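Local coordinates for histidine triad (HIT) protein (Clostridium difficile, PDB 4EGU) that binds GMP and a zinc ion and probably hydrolyses nucleoside phosphoramidates through a histidine nucleophile, at the interface of chains A and B. Numbering follows the deposited sequence. Chains: chain A/B, histidine triad (HIT) protein.

Contact 1: the interface of chains A and B. Residues chain A 90-94; chain B 82-84, 110.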
loop_
_atom_site.group_PDB
_atom_site.type_symbol
_atom_site.label_atom_id
_atom_site.label_comp_id
_atom_site.label_asym_id
_atom_site.label_seq_id
_atom_site.Cartn_x
_atom_site.Cartn_y
_atom_site.Cartn_z
ATOM N N CYS A 90 -8.245 -5.162 -0.124
ATOM C CA CYS A 90 -8.367 -6.383 -0.903
ATOM C C CYS A 90 -9.478 -7.267 -0.348
ATOM O O CYS A 90 -9.383 -7.802 0.744
ATOM C CB CYS A 90 -7.042 -7.145 -0.900
ATOM S SG CYS A 90 -7.062 -8.592 -2.007
ATOM N N GLY A 91 -10.547 -7.416 -1.112
ATOM C CA GLY A 91 -11.628 -8.269 -0.694
ATOM C C GLY A 91 -12.511 -7.688 0.382
ATOM O O GLY A 91 -12.355 -6.552 0.832
ATOM N N SER A 92 -13.463 -8.509 0.810
ATOM C CA SER A 92 -14.554 -8.030 1.640
ATOM C C SER A 92 -14.071 -7.485 2.963
ATOM O O SER A 92 -14.432 -6.382 3.368
ATOM C CB SER A 92 -15.561 -9.172 1.890
ATOM O OG SER A 92 -16.446 -8.825 2.939
ATOM N N ASP A 93 -13.272 -8.266 3.668
ATOM C CA ASP A 93 -12.842 -7.853 4.973
ATOM C C ASP A 93 -11.796 -6.732 4.918
ATOM O O ASP A 93 -11.638 -6.001 5.892
ATOM C CB ASP A 93 -12.419 -9.097 5.760
ATOM C CG ASP A 93 -13.652 -9.916 6.268
ATOM O OD1 ASP A 93 -14.772 -9.375 6.248
ATOM O OD2 ASP A 93 -13.532 -11.094 6.681
ATOM N N GLY A 94 -11.157 -6.549 3.762
ATOM C CA GLY A 94 -10.271 -5.425 3.578
ATOM C C GLY A 94 -11.041 -4.148 3.334
ATOM O O GLY A 94 -10.446 -3.078 3.279
ATOM N N THR B 82 -11.033 -14.145 2.682
ATOM C CA THR B 82 -11.762 -13.263 3.576
ATOM C C THR B 82 -11.442 -11.791 3.277
ATOM O O THR B 82 -12.345 -10.980 3.205
ATOM C CB THR B 82 -11.496 -13.608 5.051
ATOM O OG1 THR B 82 -10.095 -13.819 5.236
ATOM C CG2 THR B 82 -12.251 -14.865 5.448
ATOM N N GLY B 83 -10.163 -11.484 3.090
ATOM C CA GLY B 83 -9.716 -10.170 2.656
ATOM C C GLY B 83 -8.772 -9.510 3.639
ATOM O O GLY B 83 -8.645 -9.917 4.790
ATOM N N PHE B 84 -8.115 -8.450 3.181
ATOM C CA PHE B 84 -7.078 -7.822 3.970
ATOM C C PHE B 84 -6.822 -6.416 3.449
ATOM O O PHE B 84 -7.253 -6.073 2.354
ATOM C CB PHE B 84 -5.796 -8.667 3.987
ATOM C CG PHE B 84 -5.197 -8.924 2.630
ATOM C CD1 PHE B 84 -5.586 -10.035 1.867
ATOM C CD2 PHE B 84 -4.222 -8.085 2.104
ATOM C CE1 PHE B 84 -5.015 -10.277 0.643
ATOM C CE2 PHE B 84 -3.648 -8.341 0.881
ATOM C CZ PHE B 84 -4.047 -9.422 0.138
ATOM N N LYS B 110 -13.351 -7.772 9.675
ATOM C CA LYS B 110 -13.803 -6.730 8.765
ATOM C C LYS B 110 -13.283 -5.391 9.284
ATOM O O LYS B 110 -13.606 -4.954 10.386
ATOM C CB LYS B 110 -15.334 -6.701 8.597
ATOM C CG LYS B 110 -15.772 -5.552 7.665
ATOM C CD LYS B 110 -16.915 -5.893 6.718
ATOM C CE LYS B 110 -16.835 -5.066 5.414
ATOM N NZ LYS B 110 -16.236 -3.689 5.571
#

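Contact 2: the interface of chains A and B. Residues chain A 63, 67, 84, 86, 103; chain B 52, 60, 63, 67, 103.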
loop_
_atom_site.group_PDB
_atom_site.type_symbol
_atom_site.label_atom_id
_atom_site.label_comp_id
_atom_site.label_asym_id
_atom_site.label_seq_id
_atom_site.Cartn_x
_atom_site.Cartn_y
_atom_site.Cartn_z
ATOM N N VAL A 63 2.320 -2.878 -9.771
ATOM C CA VAL A 63 2.325 -2.250 -8.446
ATOM C C VAL A 63 3.547 -1.325 -8.284
ATOM O O VAL A 63 3.426 -0.243 -7.699
ATOM C CB VAL A 63 2.223 -3.309 -7.332
ATOM C CG1 VAL A 63 2.332 -2.669 -5.958
ATOM C CG2 VAL A 63 0.905 -4.066 -7.460
ATOM N N HIS A 67 3.477 2.782 -7.706
ATOM C CA HIS A 67 4.228 3.482 -6.663
ATOM C C HIS A 67 5.145 4.587 -7.203
ATOM O O HIS A 67 5.296 5.612 -6.546
ATOM C CB HIS A 67 4.969 2.501 -5.776
ATOM C CG HIS A 67 4.068 1.847 -4.761
ATOM N ND1 HIS A 67 3.141 0.879 -5.060
ATOM C CD2 HIS A 67 3.915 2.089 -3.434
ATOM C CE1 HIS A 67 2.482 0.552 -3.948
ATOM N NE2 HIS A 67 2.937 1.270 -2.945
ATOM N N PHE A 84 2.247 11.226 3.634
ATOM C CA PHE A 84 1.061 10.689 2.988
ATOM C C PHE A 84 0.905 9.224 3.383
ATOM O O PHE A 84 1.827 8.627 3.922
ATOM C CB PHE A 84 1.121 10.858 1.452
ATOM C CG PHE A 84 2.310 10.230 0.779
ATOM C CD1 PHE A 84 3.514 10.904 0.665
ATOM C CD2 PHE A 84 2.203 8.972 0.207
ATOM C CE1 PHE A 84 4.585 10.346 0.002
ATOM C CE2 PHE A 84 3.274 8.402 -0.461
ATOM C CZ PHE A 84 4.468 9.089 -0.564
ATOM N N VAL A 86 -0.593 5.379 1.846
ATOM C CA VAL A 86 -0.992 4.571 0.691
ATOM C C VAL A 86 -1.765 3.356 1.222
ATOM O O VAL A 86 -1.286 2.667 2.114
ATOM C CB VAL A 86 0.237 4.118 -0.085
ATOM C CG1 VAL A 86 -0.138 3.191 -1.239
ATOM C CG2 VAL A 86 1.047 5.311 -0.573
ATOM N N TYR A 103 -5.147 1.945 -5.638
ATOM C CA TYR A 103 -4.488 2.410 -4.444
ATOM C C TYR A 103 -5.029 3.777 -4.089
ATOM O O TYR A 103 -5.166 4.641 -4.940
ATOM C CB TYR A 103 -2.961 2.475 -4.647
ATOM C CG TYR A 103 -2.340 1.107 -4.598
ATOM C CD1 TYR A 103 -2.508 0.182 -5.609
ATOM C CD2 TYR A 103 -1.647 0.698 -3.474
ATOM C CE1 TYR A 103 -1.963 -1.107 -5.501
ATOM C CE2 TYR A 103 -1.093 -0.580 -3.360
ATOM C CZ TYR A 103 -1.262 -1.468 -4.373
ATOM O OH TYR A 103 -0.764 -2.739 -4.276
ATOM N N LEU B 52 8.874 5.449 1.785
ATOM C CA LEU B 52 8.527 5.257 0.394
ATOM C C LEU B 52 9.062 6.386 -0.485
ATOM O O LEU B 52 9.557 6.154 -1.578
ATOM C CB LEU B 52 6.996 5.162 0.288
ATOM C CG LEU B 52 6.365 5.075 -1.087
ATOM C CD1 LEU B 52 6.935 3.935 -1.906
ATOM C CD2 LEU B 52 4.866 4.927 -0.948
ATOM N N MET B 60 12.196 1.078 -7.322
ATOM C CA MET B 60 10.847 0.889 -6.787
ATOM C C MET B 60 10.351 -0.557 -6.857
ATOM O O MET B 60 9.388 -0.898 -6.180
ATOM C CB MET B 60 9.852 1.809 -7.495
ATOM C CG MET B 60 8.544 1.974 -6.747
ATOM S SD MET B 60 8.691 2.659 -5.111
ATOM C CE MET B 60 9.121 4.357 -5.541
ATOM N N VAL B 63 8.977 -2.709 -3.930
ATOM C CA VAL B 63 7.563 -2.673 -3.527
ATOM C C VAL B 63 6.782 -3.790 -4.226
ATOM O O VAL B 63 5.913 -4.419 -3.617
ATOM C CB VAL B 63 6.948 -1.301 -3.775
ATOM C CG1 VAL B 63 5.474 -1.290 -3.451
ATOM C CG2 VAL B 63 7.658 -0.252 -2.951
ATOM N N HIS B 67 4.849 -7.004 -2.448
ATOM C CA HIS B 67 3.498 -7.440 -2.759
ATOM C C HIS B 67 3.388 -8.926 -3.162
ATOM O O HIS B 67 2.407 -9.569 -2.803
ATOM C CB HIS B 67 2.862 -6.511 -3.798
ATOM C CG HIS B 67 2.386 -5.190 -3.213
ATOM N ND1 HIS B 67 3.219 -4.171 -2.818
ATOM C CD2 HIS B 67 1.131 -4.733 -2.957
ATOM C CE1 HIS B 67 2.486 -3.168 -2.332
ATOM N NE2 HIS B 67 1.215 -3.473 -2.423
ATOM N N TYR B 103 5.421 -2.237 5.102
ATOM C CA TYR B 103 4.016 -2.328 4.763
ATOM C C TYR B 103 3.287 -3.108 5.851
ATOM O O TYR B 103 3.739 -4.167 6.280
ATOM C CB TYR B 103 3.838 -2.987 3.391
ATOM C CG TYR B 103 4.063 -2.013 2.257
ATOM C CD1 TYR B 103 5.333 -1.542 1.959
ATOM C CD2 TYR B 103 3.001 -1.536 1.505
ATOM C CE1 TYR B 103 5.537 -0.632 0.938
ATOM C CE2 TYR B 103 3.199 -0.629 0.480
ATOM C CZ TYR B 103 4.469 -0.180 0.203
ATOM O OH TYR B 103 4.676 0.730 -0.806
#

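Contact 3: the interface of chains A and B. Residues chain A 52-53, 88-90; chain B 67, 70-71, 84, 86.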
loop_
_atom_site.group_PDB
_atom_site.type_symbol
_atom_site.label_atom_id
_atom_site.label_comp_id
_atom_site.label_asym_id
_atom_site.label_seq_id
_atom_site.Cartn_x
_atom_site.Cartn_y
_atom_site.Cartn_z
ATOM N N LEU A 52 -5.721 -7.237 -5.573
ATOM C CA LEU A 52 -4.311 -7.560 -5.460
ATOM C C LEU A 52 -4.023 -9.058 -5.608
ATOM O O LEU A 52 -3.032 -9.454 -6.221
ATOM C CB LEU A 52 -3.787 -7.024 -4.117
ATOM C CG LEU A 52 -2.348 -7.336 -3.781
ATOM C CD1 LEU A 52 -1.388 -6.791 -4.798
ATOM C CD2 LEU A 52 -2.042 -6.779 -2.401
ATOM N N ILE A 53 -4.873 -9.905 -5.033
ATOM C CA ILE A 53 -4.615 -11.347 -5.112
ATOM C C ILE A 53 -4.828 -11.921 -6.499
ATOM O O ILE A 53 -4.435 -13.068 -6.742
ATOM C CB ILE A 53 -5.392 -12.171 -4.073
ATOM C CG1 ILE A 53 -6.902 -12.110 -4.287
ATOM C CG2 ILE A 53 -5.016 -11.747 -2.709
ATOM C CD1 ILE A 53 -7.654 -13.079 -3.361
ATOM N N ASN A 88 -4.222 -0.116 0.058
ATOM C CA ASN A 88 -4.942 -1.035 -0.815
ATOM C C ASN A 88 -5.890 -1.872 0.036
ATOM O O ASN A 88 -5.480 -2.449 1.046
ATOM C CB ASN A 88 -4.003 -1.969 -1.592
ATOM C CG ASN A 88 -4.783 -2.906 -2.494
ATOM O OD1 ASN A 88 -5.070 -4.045 -2.130
ATOM N ND2 ASN A 88 -5.157 -2.427 -3.653
ATOM N N ASN A 89 -7.135 -1.938 -0.396
ATOM C CA ASN A 89 -8.161 -2.758 0.222
ATOM C C ASN A 89 -8.429 -3.964 -0.674
ATOM O O ASN A 89 -8.801 -3.809 -1.833
ATOM C CB ASN A 89 -9.446 -1.937 0.352
ATOM C CG ASN A 89 -9.306 -0.753 1.274
ATOM O OD1 ASN A 89 -8.531 -0.765 2.228
ATOM N ND2 ASN A 89 -10.047 0.299 0.983
ATOM N N CYS A 90 -8.245 -5.162 -0.124
ATOM C CA CYS A 90 -8.367 -6.383 -0.903
ATOM C C CYS A 90 -9.478 -7.267 -0.348
ATOM O O CYS A 90 -9.383 -7.802 0.744
ATOM C CB CYS A 90 -7.042 -7.145 -0.900
ATOM S SG CYS A 90 -7.062 -8.592 -2.007
ATOM N N HIS B 67 4.849 -7.004 -2.448
ATOM C CA HIS B 67 3.498 -7.440 -2.759
ATOM C C HIS B 67 3.388 -8.926 -3.162
ATOM O O HIS B 67 2.407 -9.569 -2.803
ATOM C CB HIS B 67 2.862 -6.511 -3.798
ATOM C CG HIS B 67 2.386 -5.190 -3.213
ATOM N ND1 HIS B 67 3.219 -4.171 -2.818
ATOM C CD2 HIS B 67 1.131 -4.733 -2.957
ATOM C CE1 HIS B 67 2.486 -3.168 -2.332
ATOM N NE2 HIS B 67 1.215 -3.473 -2.423
ATOM N N ILE B 70 3.314 -10.404 0.225
ATOM C CA ILE B 70 2.019 -10.205 0.856
ATOM C C ILE B 70 1.022 -11.268 0.375
ATOM O O ILE B 70 0.316 -11.882 1.181
ATOM C CB ILE B 70 1.479 -8.779 0.575
ATOM C CG1 ILE B 70 2.315 -7.750 1.335
ATOM C CG2 ILE B 70 -0.000 -8.685 0.912
ATOM C CD1 ILE B 70 2.007 -6.305 0.929
ATOM N N ASN B 71 0.963 -11.499 -0.929
ATOM C CA ASN B 71 0.026 -12.482 -1.463
ATOM C C ASN B 71 0.350 -13.884 -0.988
ATOM O O ASN B 71 -0.563 -14.664 -0.688
ATOM C CB ASN B 71 -0.051 -12.426 -2.988
ATOM C CG ASN B 71 -0.897 -11.283 -3.493
ATOM O OD1 ASN B 71 -1.587 -10.602 -2.727
ATOM N ND2 ASN B 71 -0.841 -11.049 -4.797
ATOM N N PHE B 84 -8.115 -8.450 3.181
ATOM C CA PHE B 84 -7.078 -7.822 3.970
ATOM C C PHE B 84 -6.822 -6.416 3.449
ATOM O O PHE B 84 -7.253 -6.073 2.354
ATOM C CB PHE B 84 -5.796 -8.667 3.987
ATOM C CG PHE B 84 -5.197 -8.924 2.630
ATOM C CD1 PHE B 84 -5.586 -10.035 1.867
ATOM C CD2 PHE B 84 -4.222 -8.085 2.104
ATOM C CE1 PHE B 84 -5.015 -10.277 0.643
ATOM C CE2 PHE B 84 -3.648 -8.341 0.881
ATOM C CZ PHE B 84 -4.047 -9.422 0.138
ATOM N N VAL B 86 -3.675 -3.369 3.033
ATOM C CA VAL B 86 -2.237 -3.097 2.950
ATOM C C VAL B 86 -2.048 -1.583 3.115
ATOM O O VAL B 86 -2.689 -0.802 2.409
ATOM C CB VAL B 86 -1.703 -3.541 1.581
ATOM C CG1 VAL B 86 -0.244 -3.187 1.430
ATOM C CG2 VAL B 86 -1.944 -5.029 1.372
#

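Contact 4: the interface of chains A and B. Residues chain A 82-83, 108-111; chain B 92-94.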
loop_
_atom_site.group_PDB
_atom_site.type_symbol
_atom_site.label_atom_id
_atom_site.label_comp_id
_atom_site.label_asym_id
_atom_site.label_seq_id
_atom_site.Cartn_x
_atom_site.Cartn_y
_atom_site.Cartn_z
ATOM N N THR A 82 5.541 16.670 3.472
ATOM C CA THR A 82 4.645 16.669 4.615
ATOM C C THR A 82 4.205 15.262 5.017
ATOM O O THR A 82 3.959 15.029 6.203
ATOM C CB THR A 82 3.424 17.593 4.378
ATOM O OG1 THR A 82 2.822 17.252 3.122
ATOM C CG2 THR A 82 3.842 19.030 4.354
ATOM N N GLY A 83 4.098 14.349 4.051
ATOM C CA GLY A 83 3.782 12.956 4.319
ATOM C C GLY A 83 2.458 12.539 3.686
ATOM O O GLY A 83 1.628 13.355 3.279
ATOM N N GLY A 108 -2.113 15.783 2.864
ATOM C CA GLY A 108 -2.487 17.187 2.991
ATOM C C GLY A 108 -3.008 17.560 4.358
ATOM O O GLY A 108 -3.461 18.675 4.549
ATOM N N LYS A 109 -2.951 16.630 5.297
ATOM C CA LYS A 109 -3.340 16.852 6.683
ATOM C C LYS A 109 -2.665 15.765 7.521
ATOM O O LYS A 109 -2.262 14.716 7.017
ATOM C CB LYS A 109 -4.864 16.780 6.886
ATOM C CG LYS A 109 -5.474 15.396 6.705
ATOM C CD LYS A 109 -6.967 15.380 6.965
ATOM C CE LYS A 109 -7.303 14.964 8.327
ATOM N NZ LYS A 109 -8.755 14.809 8.480
ATOM N N LYS A 110 -2.578 16.025 8.822
ATOM C CA LYS A 110 -2.101 15.012 9.747
ATOM C C LYS A 110 -3.173 13.929 9.866
ATOM O O LYS A 110 -4.244 14.187 10.417
ATOM C CB LYS A 110 -1.776 15.600 11.114
ATOM C CG LYS A 110 -1.393 14.543 12.159
ATOM C CD LYS A 110 -0.155 13.735 11.771
ATOM C CE LYS A 110 0.506 13.050 12.981
ATOM N NZ LYS A 110 0.022 11.655 13.237
ATOM N N LEU A 111 -2.915 12.725 9.341
ATOM C CA LEU A 111 -3.956 11.709 9.243
ATOM C C LEU A 111 -4.141 10.974 10.561
ATOM O O LEU A 111 -3.175 10.713 11.266
ATOM C CB LEU A 111 -3.601 10.698 8.157
ATOM C CG LEU A 111 -3.461 11.268 6.758
ATOM C CD1 LEU A 111 -2.799 10.243 5.849
ATOM C CD2 LEU A 111 -4.816 11.682 6.196
ATOM N N SER B 92 5.487 12.422 8.242
ATOM C CA SER B 92 4.798 12.927 9.417
ATOM C C SER B 92 3.291 12.830 9.271
ATOM O O SER B 92 2.604 12.252 10.117
ATOM C CB SER B 92 5.231 14.369 9.696
ATOM O OG SER B 92 4.642 14.833 10.878
ATOM N N ASP B 93 2.749 13.388 8.200
ATOM C CA ASP B 93 1.308 13.361 8.021
ATOM C C ASP B 93 0.782 11.939 7.829
ATOM O O ASP B 93 -0.357 11.644 8.159
ATOM C CB ASP B 93 0.853 14.235 6.858
ATOM C CG ASP B 93 0.808 15.739 7.186
ATOM O OD1 ASP B 93 0.951 16.100 8.367
ATOM O OD2 ASP B 93 0.592 16.508 6.233
ATOM N N GLY B 94 1.613 11.063 7.272
ATOM C CA GLY B 94 1.219 9.675 7.094
ATOM C C GLY B 94 1.167 8.883 8.374
ATOM O O GLY B 94 0.626 7.781 8.374
HETATM O O HOH W 1 0.636 15.763 3.680
HETATM O O HOH W 2 -0.736 10.540 10.972
#

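Contact 1: the interface of chains A and B
A:Cys90 and B:Phe84 meet where strand 84-90 of each chain runs antiparallel to its counterpart, and a pair of backbone hydrogen bonds joins them: A:Cys90 N gives to B:Phe84 O at 2.8 Å, and B:Phe84 N returns a bond to A:Cys90 O. Beside these bonds the two side chains pack together, cysteine CB against phenyl face. CB of A:Cys90 sits over the centre of one face of the B:Phe84 ring, 3.8 Å from its plane, in a CH-pi contact. Because SG is anti to the backbone N (chi1 -174°), the A:Cys90 thiol continues past the ring centre, with SG 3.7 Å from B:Phe84 CE1. A small, polarisable cysteine suits a place that must lie close against an aromatic face.

Beyond the strand end the chain turns at A:Gly91, whose positive phi suits glycine. The turn presents A:Asp93 N to B:Thr82 O, a hydrogen bond of 2.9 Å with 161° at the hydrogen. The A:Asp93 carboxylate then lies between two partner residues: OD2 is 3.6 Å from B:Thr82 CB, while OD1 lies 3.6 Å from B:Lys110 CB. The B:Lys110 chain bends so that CE approaches A:Ser92 O at 3.4 Å. Its terminal amine NZ stays 5.9 Å from A:Asp93 OD1, so any attraction between opposite charges would act at long range. Together these contacts close one end of the intersubunit sheet, as expected for the dimer typical of HIT proteins.

Contact 2: the interface of chains A and B
The imidazoles of A:His67 and B:His67 each carry a valine methyl from the other chain on one face, a CH-pi contact: B:Val63 CG1 sits 3.4 Å above the centre of the A:His67 ring, and A:Val63 CG1 covers B:His67 likewise. Each valine holds CG1 anti to its backbone N (chi1 176°), which points this branch across the interface. At the ring edge, A:His67 ND1 donates within helix 61-77 to A:Val63 O at 2.9 Å; the donor stands above the carbonyl plane, although the oxygen lies in the imidazole plane. B:His67 NE2 lies in plane at the edge of the A:Tyr103 ring, as A:Val86 CG2 does at A:Phe84.

The ND1 bond fixes the ring's rotation and leaves NE2 to meet a tyrosine tip to tip. A:His67 NE2 and B:Tyr103 OH form a hydrogen bond of 2.8 Å, as do B:His67 NE2 and A:Tyr103 OH, also 2.8 Å; with ND1 a donor, NE2 probably accepts from the phenol. Histidine suits the place because its two nitrogens can serve both chains.

Around the rim, B:Met60 CG packs at 3.7 Å on A:His67 CB. B:Leu52 forks, CD1 toward A:His67 CD2 and CD2 toward A:Phe84 CE2. The patch joins the paired helices and ties them to A:Tyr103 and B:Tyr103 within the histidine triad motif.

Contact 3: the interface of chains A and B
A:Leu52 packs against B:Asn71 and B:His67 beside the antiparallel strand pairing of two HIT-family subunits. From CB its side chain leads to CG, anti to the backbone N (chi1 177°); A:Leu52 CG passes 3.5 Å from the amide oxygen B:Asn71 OD1. There the chain forks. A:Leu52 CD1 reaches B:His67 CD2 at 3.7 Å, crossing that side chain at about a right angle, while CD2 lies against the same ring carbon and also 4.0 Å from B:Phe84 CE2. A branched leucine suits this place because its two methyls can fill the angle between an imidazole and a phenyl ring. On the B:His67 ring, B:Ile70 CD1 from the same helix covers one face.

The leucine backbone is held too. B:Asn71 ND2 donates to A:Leu52 O at 3.1 Å, from well above the carbonyl plane, 50° out of it, so the bond does not use a lone pair. Asparagine suits a helix side facing a 3-10 turn: its amide gives an N-H to the carbonyl while OD1 lies beside aliphatic groups. A:Ile53 CG2 is one of these, and this branch also meets the edge of the B:Phe84 ring, in its plane, 3.7 Å from B:Phe84 CE1; A:Cys90 occupies a face.

Farther along the strands, A:Asn88 and B:Val86 exchange backbone hydrogen bonds, B:Val86 N to A:Asn88 O at 2.8 Å and A:Asn88 N to B:Val86 O at 2.9 Å. B:Val86 is beta-branched and favours the extended backbone needed here.

Contact 4: the interface of chains A and B
This is a polar interface at the edge of the probable HIT dimer, where the short helix 91-94 of chain B docks against the end of helix 79-82 and the loop 108-111 of chain A and helps hold the subunits in register. B:Asp93 enters between them, held by backbone and side chain alike. B:Asp93 N donates to A:Thr82 O at 2.9 Å, and B:Asp93 O accepts from A:Leu111 N at 3.0 Å.

The side chain, with CG anti to the carbonyl carbon (chi1 -78°), extends between A:Thr82 and A:Lys109. Carboxylate oxygen B:Asp93 OD2 binds water 1 at 2.7 Å. This water is also held by A:Thr82 OG1, A:Gly83 O and A:Gly108 N, so it joins the carboxylate to hydroxyl, carbonyl and backbone N-H groups of chain A. B:Asp93 OD1 instead faces the backbone of A:Lys110, 3.5 Å from A:Lys110 CA.

The A:Lys110 chain bends so that CD passes 3.5 Å from B:Ser92 O. The terminal amine A:Lys110 NZ meets water 2 at 2.6 Å, and that water links to A:Leu111 O and B:Asp93 O. A long, flexible lysine suits this role, following the partner backbone before ending on water 2. Direct bonds and water bridges thus fasten chain A to chain B's short helix 91-94.

Contacts 1 and 4 are largely twin ends of the two-fold interface with the chains exchanged, both built around Asp93, Thr82 and Lys110, and their C-alpha centres lie about 25 Å apart. Contact 3 adjoins contact 1, about 9 Å away, and shares A:Cys90 and B:Phe84 with it; it lies about 11 Å from contact 2, with B:His67 common to both. Contact 2 is about 16 Å from contact 4. Strand 84-90 runs through contacts 1, 2 and 3, and helix 61-77 joins contacts 2 and 3. These three have centres about 9 to 11 Å from the predicted nucleophile A:His102, so dimer formation may help shape the active site.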